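Local coordinates for nicotinate-nucleotide pyrophosphorylase (Ehrlichia chaffeensis, PDB 3L0G), which probably catalyses the transfer of a phosphoribosyl group to quinolinate with loss of carbon dioxide, yielding nicotinate mononucleotide for NAD(+) synthesis, at residues K41-I44 / T45-S48; Y173-N176 / L177-V181; C214-I217 / S218-E221; R158-D161 / K162-C166. All blocks are in the same frame, centred on the assembly; numbering follows the deposited sequence.

Interaction 1 (K41-I44 / T45-S48); sequences KGDI and TTNS
Asp43 O accepts from Asn47 N at 2.9 Å with an N-H...O angle of 164°, so the chain makes an alpha-turn (i+4 to i) here as it enters the short, weakly bonded helix 44-49. Asp43 is the N-cap, and both of its carboxylate oxygens are used on Thr46. OD1 takes the backbone N of Thr46 at 3.1 Å along an almost straight N-H (175°), while OD2 takes Thr46 OG1 at 2.5 Å. Both donors come from above the carboxylate plane instead of in it. With CG anti to N (chi1 -174°), the acid swings forward over the first turn and meets the Thr46 side chain at about a right angle. A water between Asp43 OD1 and Thr45 OG1 extends the polar network, and a second bridges Lys41 O to Asn47 OD1. Further along, Ser48 OG returns to Ile44 O at 2.6 Å, where Ser48 N adds only a weak bond. The second subunit covers this turn: its His187 bonds Thr46 OG1 and its Leu182 N bonds Thr45 OG1. Because Thr46 OG1 donates to Asp43, it probably serves His187 NE2 as an acceptor. The two bonds to Thr46, with the water on OD1, hold the buried carboxylate in its rotation, and its negative charge would be favoured by the helix-start amides, at a turn that also builds the subunit interface.

Interaction 2 (Y173-N176 / L177-V181); sequences YRDN and LCDGV. With FMT (formic acid), chain J.
Arg174 and Asp179 each reach across this loop with a flat polar group, Arg174 CB passing 3.8 Å from Asp179 OD2. Asp179 sets its carboxylate against two consecutive amides: OD1 accepts from Asp175 N at 3.0 Å and OD2 from Asn176 N at 3.1 Å, each through its syn lone pair. The Asn176 amide stands almost perpendicular to that carboxylate, their planes 87° apart. Its OD1 receives Cys178 N at 3.0 Å from above the carbonyl plane, closing an Asx turn, while its ND2 is bound by Glu36 O of the second subunit. Arg174, extended from CG to NE, turns its guanidinium edge to a carbonyl and a formate. NH1 meets Gly180 O at 2.9 Å close to the guanidinium plane; NE and NH2 grip the formate, probably from the crystallisation liquor, at 2.8 Å from NE to O1 and 2.9 Å from NH2 to O2, both nearly straight. Leu177 CD2 packs against NH2 of the same group. Lys184 and Arg151 also bond the formate, so the positive groups line an anion pocket consistent with the substrate site of this family. Tyr173, its ring carried out by CG anti to N (chi1 179°), brings OH to Val181 O at 2.6 Å, with the carbonyl oxygen at the ring edge. The loop joins helix 158-167 to the outer strand 181-183 of the parallel sheet; Lys162 and Arg158 of that helix hold the carbonyls of Arg174 and Asp175, while Leu177 packs on Pro114 of the second subunit.

Interaction 3 (C214-I217 / S218-E221); sequences CDNI and SQVE
Asn216 OD1 accepts from Gln219 N at 2.8 Å, nearly along the C=O axis, and so caps helix 217-225 at the N-cap position. This is the turn between strand 210-214 and its following helix, part of a beta-alpha-beta unit leading to strand 230-234 in the alpha/beta-barrel domain of the family. The Asn216 chi1 of 63° places CG between its own N and carbonyl carbon, folding the amide back over the helix start. A second bond comes from the preceding residue: Gln219 OE1 takes Asp215 N at 2.9 Å, with an N-H...O angle of 170°. The Gln219 chain, extended beyond CG, carries the amide that far, and the amide plane lies 13° from that of the Asp215 carboxylate. That arrangement also brings Asp215 OD1 to 2.8 Å from Gln219 OE1, two acceptors side by side. The proximity could disfavour the charged carboxylate somewhat, though Asp215 is exposed to solvent. Regular helix bonds follow, from Val220 N to Asn216 O at 3.2 Å and from Glu221 N to Ile217 O at 2.8 Å. Apolar packing lies on the inner side, where Cys214 CB touches Val220 CG2 at 3.8 Å. Val220 continues onto Ile231 and Leu233 of strand 230-234, while Ile217 turns to helix 238-248 through Lys243, Ala244 and Ile247. Ile217 and Glu221 cross at a slant, Ile217 CG2 lying 3.9 Å from Glu221 CD.

Interaction 4 (R158-D161 / K162-C166); sequences RMLD and KYSVC
Arg158 and Lys162 lie side by side, one turn apart on helix 158-167, an alpha-helix of the barrel domain. The backbone bonds of its i to i+4 set include Lys162 N to Arg158 O at 3.0 Å, Tyr163 N to Met159 O at 2.9 Å and Val165 N to Asp161 O at 3.0 Å. Ser164 adds a side-chain bond. With OG anti to its carbonyl carbon (chi1 -58°), the hydroxyl turns back along the helix and donates to Leu160 O at 2.8 Å. Ser164 N, bonding in the same i to i+4 pattern, reaches that oxygen from the other face of the carbonyl plane, so two donors grip one acceptor.

In the aliphatic contact, the bends of Arg158 at chi2 and chi3 bring its CD to 3.6 Å from Lys162 CE. The two side chains point the same way but their polar ends find separate partners. Arg158 bonds Thr153 and makes a salt bridge to Asp37 of the second subunit, while Lys162 NZ is bound by Ser149 and Ser172. Asp161, bonded by His125 and Thr154, faces helix 116-139. Tyr163, whose hydroxyl bonds Asp92, meets Leu160 at a slant, Leu160 CD1 lying 4.1 Å from Tyr163 CD2.

How the interactions relate
Interactions 1 and 3 are helix starts capped by Asp43 and Asn216 respectively, yet their centres are about 59 Å apart on opposite sides of the chain's centre. The first belongs to the N-terminal domain and sits against a second subunit; the third, at the periphery of the C-terminal one, is touched by no other chain of the assembly. Interaction 4 is the buried contact, its centre about 3 Å from the centre of the chain, dominated by regular helix bonds. Interaction 2 touches it, their centres about 14 Å apart, and replaces helical regularity with side-chain-to-backbone bonds and a formate. Interactions 1, 2 and 4 all reach the second subunit, whereas interaction 3 serves strand-to-helix packing.

Interaction 1 (K41-I44 / T45-S48)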
ATOM      1  N   LYS C  41       8.357 -16.032   7.741  1.00 18.27           N
ATOM      2  CA  LYS C  41       9.524 -16.825   8.121  1.00 17.40           C
ATOM      3  C   LYS C  41      10.799 -16.419   7.372  1.00 16.01           C
ATOM      4  O   LYS C  41      11.883 -16.859   7.743  1.00 16.41           O
ATOM      5  CB  LYS C  41       9.272 -18.313   7.881  1.00 17.71           C
ATOM      6  CG  LYS C  41       8.004 -18.883   8.487  1.00 22.08           C
ATOM      7  CD  LYS C  41       7.883 -20.380   8.128  1.00 26.08           C
ATOM      8  CE  LYS C  41       6.732 -21.071   8.878  1.00 30.02           C
ATOM      9  NZ  LYS C  41       6.938 -21.170  10.366  1.00 30.14           N
ATOM     10  N   GLY C  42      10.680 -15.625   6.310  1.00 13.81           N
ATOM     11  CA  GLY C  42      11.840 -15.193   5.523  1.00 12.46           C
ATOM     12  C   GLY C  42      12.398 -16.314   4.643  1.00 11.32           C
ATOM     13  O   GLY C  42      11.779 -17.349   4.474  1.00 10.34           O
ATOM     14  N   ASP C  43      13.598 -16.101   4.113  1.00  9.69           N
ATOM     15  CA  ASP C  43      14.260 -17.048   3.224  1.00  9.16           C
ATOM     16  C   ASP C  43      14.956 -18.159   4.017  1.00  7.51           C
ATOM     17  O   ASP C  43      16.137 -18.020   4.356  1.00  7.06           O
ATOM     18  CB  ASP C  43      15.301 -16.254   2.402  1.00  9.15           C
ATOM     19  CG  ASP C  43      15.988 -17.078   1.302  1.00 10.66           C
ATOM     20  OD1 ASP C  43      15.871 -18.341   1.260  1.00  9.25           O
ATOM     21  OD2 ASP C  43      16.682 -16.426   0.465  1.00 13.09           O
ATOM     22  N   ILE C  44      14.266 -19.270   4.261  1.00  6.59           N
ATOM     23  CA  ILE C  44      14.785 -20.332   5.151  1.00  5.63           C
ATOM     24  C   ILE C  44      16.068 -20.965   4.606  1.00  6.16           C
ATOM     25  O   ILE C  44      16.965 -21.320   5.389  1.00  5.88           O
ATOM     26  CB  ILE C  44      13.727 -21.414   5.495  1.00  6.12           C
ATOM     27  CG1 ILE C  44      13.369 -22.336   4.309  1.00  6.01           C
ATOM     28  CG2 ILE C  44      12.427 -20.759   6.044  1.00  7.29           C
ATOM     29  CD1 ILE C  44      12.274 -23.388   4.642  1.00  4.78           C
ATOM     30  N   THR C  45      16.192 -21.045   3.271  1.00  4.73           N
ATOM     31  CA  THR C  45      17.399 -21.595   2.650  1.00  5.98           C
ATOM     32  C   THR C  45      18.619 -20.706   2.890  1.00  6.48           C
ATOM     33  O   THR C  45      19.630 -21.163   3.400  1.00  6.60           O
ATOM     34  CB  THR C  45      17.223 -21.783   1.144  1.00  5.62           C
ATOM     35  OG1 THR C  45      16.022 -22.538   0.908  1.00  4.14           O
ATOM     36  CG2 THR C  45      18.456 -22.502   0.517  1.00  4.84           C
ATOM     37  N   THR C  46      18.502 -19.436   2.538  1.00  6.74           N
ATOM     38  CA  THR C  46      19.606 -18.506   2.671  1.00  6.83           C
ATOM     39  C   THR C  46      19.993 -18.335   4.134  1.00  7.15           C
ATOM     40  O   THR C  46      21.183 -18.347   4.462  1.00  6.91           O
ATOM     41  CB  THR C  46      19.249 -17.112   2.152  1.00  7.18           C
ATOM     42  OG1 THR C  46      19.091 -17.140   0.719  1.00  8.43           O
ATOM     43  CG2 THR C  46      20.369 -16.143   2.525  1.00  7.04           C
ATOM     44  N   ASN C  47      18.990 -18.180   4.997  1.00  7.40           N
ATOM     45  CA  ASN C  47      19.234 -17.882   6.413  1.00  9.34           C
ATOM     46  C   ASN C  47      19.820 -19.064   7.161  1.00  9.57           C
ATOM     47  O   ASN C  47      20.397 -18.896   8.238  1.00  9.21           O
ATOM     48  CB  ASN C  47      17.940 -17.381   7.112  1.00  9.42           C
ATOM     49  CG  ASN C  47      17.496 -16.003   6.601  1.00 12.83           C
ATOM     50  OD1 ASN C  47      16.311 -15.659   6.636  1.00 15.39           O
ATOM     51  ND2 ASN C  47      18.437 -15.237   6.085  1.00 10.05           N
ATOM     52  N   SER C  48      19.687 -20.256   6.589  1.00 10.32           N
ATOM     53  CA  SER C  48      20.193 -21.472   7.218  1.00 10.82           C
ATOM     54  C   SER C  48      21.600 -21.836   6.748  1.00 11.04           C
ATOM     55  O   SER C  48      22.245 -22.672   7.363  1.00 10.69           O
ATOM     56  CB  SER C  48      19.250 -22.654   6.965  1.00 10.71           C
ATOM     57  OG  SER C  48      17.948 -22.408   7.510  1.00 13.37           O
TER
HETATM   58  O   HOH W   1      14.566 -17.526   7.790  1.00 14.94           O
HETATM   59  O   HOH W   2      14.247 -20.580   0.969  1.00  2.86           O
HETATM   60  O   HOH W   3      15.067 -13.599   4.600  1.00 12.78           O

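Interaction 2 (Y173-N176 / L177-V181)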
ATOM      1  N   TYR C 173      -2.959   7.927 -22.940  1.00  8.00           N
ATOM      2  CA  TYR C 173      -4.143   8.803 -22.844  1.00  7.35           C
ATOM      3  C   TYR C 173      -4.570   9.074 -21.415  1.00  7.29           C
ATOM      4  O   TYR C 173      -4.875  10.208 -21.042  1.00  6.48           O
ATOM      5  CB  TYR C 173      -5.314   8.193 -23.609  1.00  7.23           C
ATOM      6  CG  TYR C 173      -6.582   9.021 -23.531  1.00  7.46           C
ATOM      7  CD1 TYR C 173      -6.610  10.323 -24.000  1.00  8.14           C
ATOM      8  CD2 TYR C 173      -7.745   8.500 -23.018  1.00  6.67           C
ATOM      9  CE1 TYR C 173      -7.791  11.083 -23.928  1.00  9.05           C
ATOM     10  CE2 TYR C 173      -8.903   9.248 -22.932  1.00  7.03           C
ATOM     11  CZ  TYR C 173      -8.928  10.534 -23.369  1.00  8.00           C
ATOM     12  OH  TYR C 173     -10.108  11.274 -23.284  1.00 10.05           O
ATOM     13  N   ARG C 174      -4.608   8.024 -20.608  1.00  7.63           N
ATOM     14  CA  ARG C 174      -5.070   8.138 -19.250  1.00  7.84           C
ATOM     15  C   ARG C 174      -4.509   6.987 -18.425  1.00  7.76           C
ATOM     16  O   ARG C 174      -4.178   5.962 -18.968  1.00  8.26           O
ATOM     17  CB  ARG C 174      -6.600   8.120 -19.215  1.00  7.95           C
ATOM     18  CG  ARG C 174      -7.253   6.752 -19.490  1.00  7.57           C
ATOM     19  CD  ARG C 174      -8.791   6.921 -19.619  1.00  6.74           C
ATOM     20  NE  ARG C 174      -9.428   5.681 -20.043  1.00  7.49           N
ATOM     21  CZ  ARG C 174     -10.708   5.366 -19.856  1.00  9.01           C
ATOM     22  NH1 ARG C 174     -11.538   6.208 -19.258  1.00 10.50           N
ATOM     23  NH2 ARG C 174     -11.152   4.172 -20.230  1.00  7.86           N
ATOM     24  N   ASP C 175      -4.401   7.197 -17.124  1.00  7.81           N
ATOM     25  CA  ASP C 175      -3.876   6.214 -16.205  1.00  8.42           C
ATOM     26  C   ASP C 175      -4.936   5.198 -15.832  1.00  8.38           C
ATOM     27  O   ASP C 175      -4.639   4.030 -15.671  1.00 10.35           O
ATOM     28  CB  ASP C 175      -3.336   6.881 -14.945  1.00  8.18           C
ATOM     29  CG  ASP C 175      -2.016   7.613 -15.176  1.00  9.37           C
ATOM     30  OD1 ASP C 175      -1.350   7.428 -16.192  1.00 11.04           O
ATOM     31  OD2 ASP C 175      -1.641   8.388 -14.297  1.00 16.01           O
ATOM     32  N   ASN C 176      -6.176   5.622 -15.715  1.00  8.52           N
ATOM     33  CA  ASN C 176      -7.237   4.745 -15.254  1.00  8.97           C
ATOM     34  C   ASN C 176      -8.592   5.387 -15.500  1.00  8.35           C
ATOM     35  O   ASN C 176      -8.677   6.288 -16.291  1.00  9.61           O
ATOM     36  CB  ASN C 176      -7.020   4.396 -13.786  1.00  8.91           C
ATOM     37  CG  ASN C 176      -7.091   5.591 -12.879  1.00 11.69           C
ATOM     38  OD1 ASN C 176      -7.564   6.687 -13.264  1.00 12.04           O
ATOM     39  ND2 ASN C 176      -6.677   5.381 -11.627  1.00 11.82           N
ATOM     40  N   LEU C 177      -9.649   4.908 -14.870  1.00  8.36           N
ATOM     41  CA  LEU C 177     -10.997   5.380 -15.169  1.00  8.90           C
ATOM     42  C   LEU C 177     -11.345   6.759 -14.607  1.00  9.70           C
ATOM     43  O   LEU C 177     -12.392   7.314 -14.960  1.00  9.50           O
ATOM     44  CB  LEU C 177     -12.030   4.363 -14.693  1.00  8.17           C
ATOM     45  CG  LEU C 177     -12.020   3.054 -15.488  1.00  9.41           C
ATOM     46  CD1 LEU C 177     -12.982   2.070 -14.881  1.00  6.56           C
ATOM     47  CD2 LEU C 177     -12.303   3.332 -16.968  1.00  4.71           C
ATOM     48  N   CYS C 178     -10.505   7.280 -13.710  1.00 10.09           N
ATOM     49  CA  CYS C 178     -10.704   8.589 -13.113  1.00 10.62           C
ATOM     50  C   CYS C 178     -10.192   9.781 -13.915  1.00 11.67           C
ATOM     51  O   CYS C 178     -10.719  10.877 -13.738  1.00 11.58           O
ATOM     52  CB  CYS C 178     -10.024   8.671 -11.730  1.00 10.57           C
ATOM     53  SG  CYS C 178     -10.239   7.234 -10.685  1.00 10.45           S
ATOM     54  N   ASP C 179      -9.177   9.623 -14.763  1.00 12.81           N
ATOM     55  CA  ASP C 179      -8.489  10.823 -15.302  1.00 14.29           C
ATOM     56  C   ASP C 179      -8.609  11.048 -16.808  1.00 14.15           C
ATOM     57  O   ASP C 179      -7.803  11.773 -17.391  1.00 15.03           O
ATOM     58  CB  ASP C 179      -7.011  10.849 -14.905  1.00 15.06           C
ATOM     59  CG  ASP C 179      -6.265   9.653 -15.418  1.00 16.33           C
ATOM     60  OD1 ASP C 179      -5.051   9.755 -15.774  1.00 16.90           O
ATOM     61  OD2 ASP C 179      -6.917   8.584 -15.464  1.00 19.82           O
ATOM     62  N   GLY C 180      -9.607  10.434 -17.426  1.00 13.10           N
ATOM     63  CA  GLY C 180     -10.014  10.812 -18.755  1.00 12.09           C
ATOM     64  C   GLY C 180     -11.305  10.117 -19.149  1.00 11.31           C
ATOM     65  O   GLY C 180     -11.627   9.054 -18.635  1.00 10.97           O
ATOM     66  N   VAL C 181     -12.022  10.732 -20.076  1.00 10.33           N
ATOM     67  CA  VAL C 181     -13.252  10.182 -20.629  1.00  9.04           C
ATOM     68  C   VAL C 181     -12.932   9.316 -21.844  1.00  9.80           C
ATOM     69  O   VAL C 181     -12.160   9.709 -22.748  1.00  9.49           O
ATOM     70  CB  VAL C 181     -14.238  11.292 -21.017  1.00  8.88           C
ATOM     71  CG1 VAL C 181     -15.352  10.732 -21.952  1.00  7.17           C
ATOM     72  CG2 VAL C 181     -14.818  11.939 -19.733  1.00  7.98           C
TER
HETATM   73  C   FMT J 301      -8.235   2.813 -21.882  1.00 12.40           C
HETATM   74  O1  FMT J 301      -7.808   3.899 -21.468  1.00 12.07           O
HETATM   75  O2  FMT J 301      -9.337   2.353 -21.555  1.00 12.46           O
HETATM   76  O   HOH W   4     -14.073   6.707 -17.070  1.00  2.00           O

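Interaction 3 (C214-I217 / S218-E221)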
ATOM      1  N   CYS C 214     -15.287   3.529 -31.721  1.00 12.77           N
ATOM      2  CA  CYS C 214     -16.150   3.193 -32.831  1.00 12.21           C
ATOM      3  C   CYS C 214     -15.666   1.888 -33.461  1.00 12.76           C
ATOM      4  O   CYS C 214     -14.457   1.677 -33.612  1.00 12.65           O
ATOM      5  CB  CYS C 214     -16.063   4.312 -33.854  1.00 12.33           C
ATOM      6  SG  CYS C 214     -16.609   5.960 -33.271  1.00 12.86           S
ATOM      7  N   ASP C 215     -16.580   1.012 -33.842  1.00 13.19           N
ATOM      8  CA  ASP C 215     -16.180  -0.151 -34.620  1.00 14.48           C
ATOM      9  C   ASP C 215     -16.745  -0.236 -36.022  1.00 13.43           C
ATOM     10  O   ASP C 215     -16.559  -1.241 -36.673  1.00 12.61           O
ATOM     11  CB  ASP C 215     -16.348  -1.465 -33.850  1.00 15.67           C
ATOM     12  CG  ASP C 215     -17.728  -1.696 -33.378  1.00 20.34           C
ATOM     13  OD1 ASP C 215     -18.664  -1.040 -33.894  1.00 23.53           O
ATOM     14  OD2 ASP C 215     -17.873  -2.548 -32.462  1.00 28.15           O
ATOM     15  N   ASN C 216     -17.377   0.833 -36.510  1.00 12.97           N
ATOM     16  CA  ASN C 216     -17.675   0.929 -37.942  1.00 12.97           C
ATOM     17  C   ASN C 216     -17.747   2.365 -38.388  1.00 13.13           C
ATOM     18  O   ASN C 216     -17.638   3.293 -37.568  1.00 12.82           O
ATOM     19  CB  ASN C 216     -18.954   0.153 -38.298  1.00 13.28           C
ATOM     20  CG  ASN C 216     -20.187   0.715 -37.612  1.00 13.27           C
ATOM     21  OD1 ASN C 216     -20.343   1.922 -37.501  1.00 15.34           O
ATOM     22  ND2 ASN C 216     -21.052  -0.160 -37.140  1.00 16.83           N
ATOM     23  N   ILE C 217     -17.919   2.573 -39.689  1.00 12.97           N
ATOM     24  CA  ILE C 217     -17.846   3.912 -40.245  1.00 12.87           C
ATOM     25  C   ILE C 217     -19.061   4.766 -39.828  1.00 12.63           C
ATOM     26  O   ILE C 217     -18.948   5.995 -39.594  1.00 11.54           O
ATOM     27  CB  ILE C 217     -17.713   3.832 -41.784  1.00 13.56           C
ATOM     28  CG1 ILE C 217     -16.266   3.458 -42.149  1.00 15.33           C
ATOM     29  CG2 ILE C 217     -18.171   5.129 -42.464  1.00 12.85           C
ATOM     30  CD1 ILE C 217     -15.221   4.470 -41.758  1.00 16.26           C
ATOM     31  N   SER C 218     -20.219   4.125 -39.758  1.00 12.06           N
ATOM     32  CA  SER C 218     -21.417   4.793 -39.259  1.00 12.57           C
ATOM     33  C   SER C 218     -21.176   5.403 -37.866  1.00 11.81           C
ATOM     34  O   SER C 218     -21.535   6.538 -37.620  1.00 12.40           O
ATOM     35  CB  SER C 218     -22.593   3.802 -39.210  1.00 12.80           C
ATOM     36  OG  SER C 218     -23.758   4.451 -38.694  1.00 14.92           O
ATOM     37  N   GLN C 219     -20.533   4.672 -36.967  1.00 11.27           N
ATOM     38  CA  GLN C 219     -20.244   5.219 -35.629  1.00 11.14           C
ATOM     39  C   GLN C 219     -19.220   6.328 -35.645  1.00 10.61           C
ATOM     40  O   GLN C 219     -19.326   7.278 -34.880  1.00  9.76           O
ATOM     41  CB  GLN C 219     -19.815   4.105 -34.682  1.00 11.71           C
ATOM     42  CG  GLN C 219     -20.949   3.144 -34.357  1.00 12.92           C
ATOM     43  CD  GLN C 219     -20.545   2.108 -33.358  1.00 13.48           C
ATOM     44  OE1 GLN C 219     -19.414   1.627 -33.385  1.00 16.79           O
ATOM     45  NE2 GLN C 219     -21.451   1.768 -32.446  1.00 13.25           N
ATOM     46  N   VAL C 220     -18.249   6.244 -36.547  1.00 10.31           N
ATOM     47  CA  VAL C 220     -17.341   7.354 -36.773  1.00 10.31           C
ATOM     48  C   VAL C 220     -18.096   8.613 -37.269  1.00 10.77           C
ATOM     49  O   VAL C 220     -17.910   9.712 -36.741  1.00  9.69           O
ATOM     50  CB  VAL C 220     -16.254   6.998 -37.785  1.00 10.01           C
ATOM     51  CG1 VAL C 220     -15.465   8.229 -38.129  1.00  9.55           C
ATOM     52  CG2 VAL C 220     -15.324   5.874 -37.236  1.00 10.10           C
ATOM     53  N   GLU C 221     -18.967   8.436 -38.255  1.00 11.04           N
ATOM     54  CA  GLU C 221     -19.760   9.555 -38.785  1.00 12.33           C
ATOM     55  C   GLU C 221     -20.594  10.252 -37.703  1.00 12.54           C
ATOM     56  O   GLU C 221     -20.651  11.503 -37.668  1.00 13.40           O
ATOM     57  CB  GLU C 221     -20.668   9.094 -39.937  1.00 12.45           C
ATOM     58  CG  GLU C 221     -19.891   8.895 -41.238  1.00 14.91           C
ATOM     59  CD  GLU C 221     -20.661   8.140 -42.315  1.00 16.85           C
ATOM     60  OE1 GLU C 221     -21.494   7.287 -41.980  1.00 19.76           O
ATOM     61  OE2 GLU C 221     -20.406   8.382 -43.517  1.00 23.25           O
TER

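Interaction 4 (R158-D161 / K162-C166)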
ATOM      1  N   ARG C 158      -0.557  -1.589 -13.028  1.00  6.05           N
ATOM      2  CA  ARG C 158      -1.015  -0.608 -14.011  1.00  6.91           C
ATOM      3  C   ARG C 158       0.025   0.460 -14.241  1.00  6.64           C
ATOM      4  O   ARG C 158       0.346   0.828 -15.386  1.00  4.89           O
ATOM      5  CB  ARG C 158      -2.310   0.083 -13.535  1.00  7.01           C
ATOM      6  CG  ARG C 158      -2.711   1.351 -14.293  1.00  6.78           C
ATOM      7  CD  ARG C 158      -2.984   1.146 -15.780  1.00  7.63           C
ATOM      8  NE  ARG C 158      -3.941   0.081 -16.013  1.00  5.09           N
ATOM      9  CZ  ARG C 158      -5.232   0.133 -15.692  1.00  8.70           C
ATOM     10  NH1 ARG C 158      -5.785   1.228 -15.146  1.00  7.51           N
ATOM     11  NH2 ARG C 158      -5.985  -0.930 -15.915  1.00 10.69           N
ATOM     12  N   MET C 159       0.516   1.012 -13.135  1.00  6.71           N
ATOM     13  CA  MET C 159       1.362   2.195 -13.251  1.00  7.43           C
ATOM     14  C   MET C 159       2.761   1.773 -13.679  1.00  7.16           C
ATOM     15  O   MET C 159       3.361   2.448 -14.492  1.00  7.86           O
ATOM     16  CB  MET C 159       1.338   3.040 -11.947  1.00  8.15           C
ATOM     17  CG  MET C 159       0.001   3.761 -11.699  1.00  8.94           C
ATOM     18  SD  MET C 159      -0.552   4.788 -13.100  1.00 14.83           S
ATOM     19  CE  MET C 159       0.744   6.061 -13.059  1.00 15.10           C
ATOM     20  N   LEU C 160       3.289   0.653 -13.177  1.00  6.97           N
ATOM     21  CA  LEU C 160       4.596   0.183 -13.697  1.00  7.21           C
ATOM     22  C   LEU C 160       4.543  -0.101 -15.212  1.00  7.07           C
ATOM     23  O   LEU C 160       5.497   0.172 -15.942  1.00  7.42           O
ATOM     24  CB  LEU C 160       5.061  -1.076 -12.979  1.00  7.47           C
ATOM     25  CG  LEU C 160       6.359  -1.694 -13.503  1.00  6.65           C
ATOM     26  CD1 LEU C 160       7.508  -0.665 -13.488  1.00  7.90           C
ATOM     27  CD2 LEU C 160       6.687  -2.925 -12.721  1.00  6.94           C
ATOM     28  N   ASP C 161       3.428  -0.655 -15.684  1.00  8.46           N
ATOM     29  CA  ASP C 161       3.311  -1.055 -17.103  1.00  7.82           C
ATOM     30  C   ASP C 161       3.243   0.182 -17.988  1.00  7.74           C
ATOM     31  O   ASP C 161       3.989   0.301 -18.981  1.00  6.66           O
ATOM     32  CB  ASP C 161       2.122  -2.001 -17.325  1.00  8.15           C
ATOM     33  CG  ASP C 161       2.387  -3.438 -16.801  1.00  8.63           C
ATOM     34  OD1 ASP C 161       3.432  -3.689 -16.136  1.00  9.88           O
ATOM     35  OD2 ASP C 161       1.523  -4.317 -17.040  1.00 11.67           O
ATOM     36  N   LYS C 162       2.415   1.146 -17.589  1.00  7.68           N
ATOM     37  CA  LYS C 162       2.322   2.385 -18.342  1.00  7.93           C
ATOM     38  C   LYS C 162       3.640   3.166 -18.285  1.00  8.06           C
ATOM     39  O   LYS C 162       4.027   3.729 -19.273  1.00  7.45           O
ATOM     40  CB  LYS C 162       1.134   3.250 -17.909  1.00  7.91           C
ATOM     41  CG  LYS C 162      -0.201   2.747 -18.483  1.00  7.89           C
ATOM     42  CD  LYS C 162      -1.357   3.514 -17.949  1.00  6.42           C
ATOM     43  CE  LYS C 162      -2.635   3.184 -18.699  1.00  5.73           C
ATOM     44  NZ  LYS C 162      -2.590   3.739 -20.057  1.00  5.79           N
ATOM     45  N   TYR C 163       4.316   3.180 -17.139  1.00  8.37           N
ATOM     46  CA  TYR C 163       5.643   3.784 -17.031  1.00  8.60           C
ATOM     47  C   TYR C 163       6.660   3.157 -18.016  1.00  8.32           C
ATOM     48  O   TYR C 163       7.491   3.843 -18.613  1.00  7.41           O
ATOM     49  CB  TYR C 163       6.160   3.612 -15.584  1.00  8.98           C
ATOM     50  CG  TYR C 163       7.643   3.899 -15.401  1.00  9.62           C
ATOM     51  CD1 TYR C 163       8.122   5.207 -15.293  1.00 12.17           C
ATOM     52  CD2 TYR C 163       8.563   2.877 -15.309  1.00 11.63           C
ATOM     53  CE1 TYR C 163       9.502   5.467 -15.126  1.00 12.15           C
ATOM     54  CE2 TYR C 163       9.945   3.140 -15.136  1.00 10.40           C
ATOM     55  CZ  TYR C 163      10.397   4.419 -15.050  1.00 11.52           C
ATOM     56  OH  TYR C 163      11.763   4.633 -14.889  1.00  8.91           O
ATOM     57  N   SER C 164       6.593   1.838 -18.160  1.00  7.73           N
ATOM     58  CA  SER C 164       7.576   1.118 -18.962  1.00  6.83           C
ATOM     59  C   SER C 164       7.321   1.353 -20.464  1.00  7.14           C
ATOM     60  O   SER C 164       8.277   1.432 -21.273  1.00  6.53           O
ATOM     61  CB  SER C 164       7.551  -0.371 -18.614  1.00  6.89           C
ATOM     62  OG  SER C 164       7.801  -0.642 -17.237  1.00  5.84           O
ATOM     63  N   VAL C 165       6.045   1.497 -20.840  1.00  6.48           N
ATOM     64  CA  VAL C 165       5.682   1.938 -22.201  1.00  6.29           C
ATOM     65  C   VAL C 165       6.253   3.336 -22.515  1.00  7.59           C
ATOM     66  O   VAL C 165       6.830   3.540 -23.577  1.00  8.35           O
ATOM     67  CB  VAL C 165       4.153   1.910 -22.435  1.00  6.30           C
ATOM     68  CG1 VAL C 165       3.787   2.666 -23.740  1.00  4.06           C
ATOM     69  CG2 VAL C 165       3.657   0.445 -22.468  1.00  4.32           C
ATOM     70  N   CYS C 166       6.135   4.280 -21.580  1.00  7.59           N
ATOM     71  CA  CYS C 166       6.775   5.583 -21.726  1.00  8.00           C
ATOM     72  C   CYS C 166       8.313   5.494 -21.788  1.00  7.52           C
ATOM     73  O   CYS C 166       8.919   6.128 -22.635  1.00  6.61           O
ATOM     74  CB  CYS C 166       6.270   6.587 -20.658  1.00  8.74           C
ATOM     75  SG  CYS C 166       4.417   6.919 -20.874  1.00 13.38           S
TER